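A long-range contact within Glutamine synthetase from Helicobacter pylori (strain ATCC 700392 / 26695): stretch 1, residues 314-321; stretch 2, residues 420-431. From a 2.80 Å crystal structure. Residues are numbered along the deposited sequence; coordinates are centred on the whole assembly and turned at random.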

# COMPACT_ATOMS: atom_id res chain seq x y z
N HIS B 314 -24.74 -23.37 -53.89
CA HIS B 314 -25.31 -22.30 -53.10
C HIS B 314 -24.40 -21.94 -51.93
O HIS B 314 -24.78 -21.08 -51.11
CB HIS B 314 -26.69 -22.71 -52.58
CG HIS B 314 -27.59 -23.25 -53.64
ND1 HIS B 314 -28.00 -22.49 -54.72
CD2 HIS B 314 -28.23 -24.44 -53.75
CE1 HIS B 314 -28.81 -23.21 -55.48
NE2 HIS B 314 -28.96 -24.40 -54.91
N ALA B 315 -23.21 -22.54 -51.86
CA ALA B 315 -22.37 -22.44 -50.67
C ALA B 315 -22.17 -21.00 -50.23
O ALA B 315 -22.46 -20.65 -49.08
CB ALA B 315 -21.03 -23.12 -50.96
N ARG B 316 -21.69 -20.13 -51.13
CA ARG B 316 -21.38 -18.76 -50.72
C ARG B 316 -22.60 -18.05 -50.14
O ARG B 316 -22.46 -17.22 -49.24
CB ARG B 316 -20.77 -17.95 -51.88
CG ARG B 316 -19.50 -18.59 -52.38
CD ARG B 316 -18.38 -17.60 -52.58
NE ARG B 316 -18.77 -16.24 -52.95
CZ ARG B 316 -17.97 -15.19 -52.81
NH1 ARG B 316 -16.75 -15.34 -52.31
NH2 ARG B 316 -18.37 -13.98 -53.17
N GLY B 317 -23.80 -18.33 -50.65
CA GLY B 317 -24.99 -17.76 -50.03
C GLY B 317 -25.42 -18.49 -48.77
O GLY B 317 -25.95 -17.86 -47.85
N LEU B 318 -25.21 -19.81 -48.73
CA LEU B 318 -25.48 -20.60 -47.53
C LEU B 318 -24.65 -20.15 -46.33
O LEU B 318 -25.08 -20.33 -45.18
CB LEU B 318 -25.26 -22.08 -47.81
CG LEU B 318 -25.81 -23.10 -46.79
CD1 LEU B 318 -27.26 -22.94 -46.64
CD2 LEU B 318 -25.55 -24.55 -47.22
N ALA B 319 -23.48 -19.55 -46.57
CA ALA B 319 -22.64 -19.11 -45.46
C ALA B 319 -23.38 -18.16 -44.53
O ALA B 319 -23.12 -18.15 -43.34
CB ALA B 319 -21.38 -18.44 -45.98
N ALA B 320 -24.34 -17.39 -45.07
CA ALA B 320 -25.17 -16.48 -44.29
C ALA B 320 -26.00 -17.17 -43.20
O ALA B 320 -26.43 -16.51 -42.24
CB ALA B 320 -26.07 -15.68 -45.23
N PHE B 321 -26.28 -18.46 -43.32
CA PHE B 321 -26.98 -19.08 -42.21
C PHE B 321 -26.09 -19.97 -41.36
O PHE B 321 -26.39 -20.14 -40.17
CB PHE B 321 -28.16 -19.92 -42.71
CG PHE B 321 -29.13 -19.14 -43.52
CD1 PHE B 321 -30.09 -18.38 -42.90
CD2 PHE B 321 -29.11 -19.21 -44.90
CE1 PHE B 321 -31.02 -17.66 -43.64
CE2 PHE B 321 -30.04 -18.49 -45.66
CZ PHE B 321 -31.00 -17.73 -45.03
N LYS B 420 -13.61 -21.89 -56.53
CA LYS B 420 -14.61 -21.09 -55.83
C LYS B 420 -14.38 -21.15 -54.32
O LYS B 420 -14.63 -22.17 -53.68
CB LYS B 420 -16.03 -21.53 -56.19
CG LYS B 420 -16.56 -20.86 -57.46
CD LYS B 420 -16.51 -19.31 -57.37
CE LYS B 420 -15.59 -18.63 -58.40
NZ LYS B 420 -14.87 -17.43 -57.85
N GLN B 421 -13.93 -20.03 -53.77
CA GLN B 421 -13.55 -19.93 -52.37
C GLN B 421 -14.73 -19.44 -51.54
O GLN B 421 -15.73 -18.93 -52.07
CB GLN B 421 -12.35 -18.98 -52.23
CG GLN B 421 -12.72 -17.51 -52.59
CD GLN B 421 -11.55 -16.50 -52.58
OE1 GLN B 421 -10.45 -16.78 -52.12
NE2 GLN B 421 -11.82 -15.32 -53.12
N MET B 422 -14.62 -19.60 -50.22
CA MET B 422 -15.63 -19.10 -49.29
C MET B 422 -15.66 -17.56 -49.29
O MET B 422 -14.67 -16.89 -49.62
CB MET B 422 -15.32 -19.62 -47.89
CG MET B 422 -15.83 -21.03 -47.50
SD MET B 422 -17.53 -21.12 -46.88
CE MET B 422 -18.49 -20.94 -48.37
N PRO B 423 -16.81 -16.96 -49.01
CA PRO B 423 -16.86 -15.50 -48.87
C PRO B 423 -16.09 -15.02 -47.66
O PRO B 423 -15.99 -15.70 -46.63
CB PRO B 423 -18.35 -15.19 -48.75
CG PRO B 423 -18.98 -16.47 -48.38
CD PRO B 423 -18.14 -17.57 -48.89
N HIS B 424 -15.51 -13.84 -47.79
CA HIS B 424 -14.61 -13.37 -46.75
C HIS B 424 -15.31 -12.63 -45.63
O HIS B 424 -14.81 -12.60 -44.51
CB HIS B 424 -13.57 -12.44 -47.33
CG HIS B 424 -12.56 -13.11 -48.19
ND1 HIS B 424 -12.55 -12.98 -49.56
CD2 HIS B 424 -11.46 -13.82 -47.86
CE1 HIS B 424 -11.52 -13.65 -50.05
NE2 HIS B 424 -10.83 -14.16 -49.04
N THR B 425 -16.44 -12.02 -45.91
CA THR B 425 -17.17 -11.31 -44.88
C THR B 425 -18.61 -11.77 -44.91
O THR B 425 -19.10 -12.29 -45.92
CB THR B 425 -17.05 -9.79 -45.10
OG1 THR B 425 -17.43 -9.45 -46.45
CG2 THR B 425 -15.66 -9.30 -44.84
N LEU B 426 -19.29 -11.54 -43.78
CA LEU B 426 -20.73 -11.77 -43.71
C LEU B 426 -21.50 -10.85 -44.66
O LEU B 426 -22.59 -11.22 -45.14
CB LEU B 426 -21.21 -11.55 -42.28
CG LEU B 426 -22.70 -11.64 -42.03
CD1 LEU B 426 -23.22 -12.98 -42.48
CD2 LEU B 426 -22.91 -11.40 -40.55
N ARG B 427 -20.98 -9.65 -44.92
CA ARG B 427 -21.66 -8.75 -45.84
C ARG B 427 -21.73 -9.36 -47.23
O ARG B 427 -22.78 -9.36 -47.87
CB ARG B 427 -20.96 -7.40 -45.89
CG ARG B 427 -21.37 -6.54 -47.09
CD ARG B 427 -20.69 -5.21 -47.04
NE ARG B 427 -21.40 -4.31 -46.16
CZ ARG B 427 -22.33 -3.48 -46.58
NH1 ARG B 427 -22.65 -3.46 -47.86
NH2 ARG B 427 -22.93 -2.68 -45.72
N ARG B 428 -20.60 -9.92 -47.71
CA ARG B 428 -20.66 -10.53 -49.03
C ARG B 428 -21.53 -11.78 -49.00
O ARG B 428 -22.30 -12.00 -49.93
CB ARG B 428 -19.24 -10.80 -49.56
CG ARG B 428 -19.07 -10.45 -51.06
CD ARG B 428 -17.62 -10.50 -51.53
NE ARG B 428 -16.95 -11.77 -51.22
CZ ARG B 428 -15.65 -11.98 -51.39
NH1 ARG B 428 -15.10 -13.16 -51.10
NH2 ARG B 428 -14.91 -11.00 -51.86
N SER B 429 -21.49 -12.54 -47.89
CA SER B 429 -22.34 -13.73 -47.75
C SER B 429 -23.82 -13.39 -47.81
O SER B 429 -24.60 -14.12 -48.42
CB SER B 429 -22.04 -14.40 -46.42
OG SER B 429 -20.79 -15.01 -46.48
N LEU B 430 -24.22 -12.26 -47.21
CA LEU B 430 -25.63 -11.90 -47.28
C LEU B 430 -25.98 -11.46 -48.68
O LEU B 430 -27.02 -11.86 -49.22
CB LEU B 430 -25.96 -10.82 -46.26
CG LEU B 430 -25.89 -11.35 -44.83
CD1 LEU B 430 -25.93 -10.24 -43.80
CD2 LEU B 430 -27.03 -12.32 -44.60
N GLU B 431 -25.11 -10.65 -49.30
CA GLU B 431 -25.27 -10.33 -50.71
C GLU B 431 -25.40 -11.61 -51.56
O GLU B 431 -26.34 -11.75 -52.34
CB GLU B 431 -24.07 -9.46 -51.12
CG GLU B 431 -24.21 -8.02 -50.60
CD GLU B 431 -22.91 -7.20 -50.64
OE1 GLU B 431 -21.86 -7.70 -51.13
OE2 GLU B 431 -22.95 -6.04 -50.18

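Small side chains let helices approach closely, and a long side chain can extend a contact well beyond the helix that carries it. Both principles appear in this pairing from glutamine synthetase, where segments whose touching residues are at least 103 apart in sequence bury 482 Å² between them without a single hydrogen bond from one to the other. The helices, 315-321 and 426-431, pass within 7.2 Å axis to axis, with their N-to-C directions 114° apart.

The close approach is made at Ala320, of which 57 Å² is covered. Its CA-to-CB bond points toward the other stretch, and the methyl group fits against the second helix, with Ala320 CB 3.6 Å from Leu430 CD2 and 3.8 Å from Ser429 O. Leu430 leaves its backbone pointing away, yet the end of its side chain returns to make this apolar contact. The backbones are near neighbours here: Ala320 CA and Ser429 CA lie 5.2 Å apart.

Ser429, with 52 Å² covered, presents both backbone and side chain to the first helix. Gly317 CA lies 4.0 Å from Ser429 O, and Arg316 O is 3.8 Å from Ser429 CA, so main-chain atoms themselves form part of the packing. Ala319 adds its methyl group, with Ala319 CB 3.5 Å from Ser429 OG. This is a packing contact, since a methyl group offers the hydroxyl no hydrogen-bonding partner. The same methyl group also meets the loop before the second helix, Ala319 CB lying 3.9 Å from Pro423 CG.

Arg316 works differently and covers the most surface, 142 Å². Its CA-to-CB bond runs sideways, but the side chain reaches along the loop at 421-423. Arg316 CD comes within 3.0 Å of Gln421 O, a tight carbon-to-oxygen approach, and Arg316 CD is 3.7 Å from Pro423 CD. Farther out, Pro423 CB lies over one face of the guanidinium, giving that flat group an apolar surface to rest on.

The striking feature is at the tip. Arg316 NH1 and Arg428 NH1 are only 3.0 Å apart, although both are donors and both groups carry positive charge. Proximity at this distance is therefore not evidence of a bond. Arg428 NH1 does have an acceptor within its own stretch, making a weak hydrogen bond to His424 ND1 at 3.0 Å, while Arg428 NH2 is hydrogen-bonded elsewhere in the structure. The example shows a modest contact made by packing, with no hydrogen bond across it, even beside a close pair of like charges.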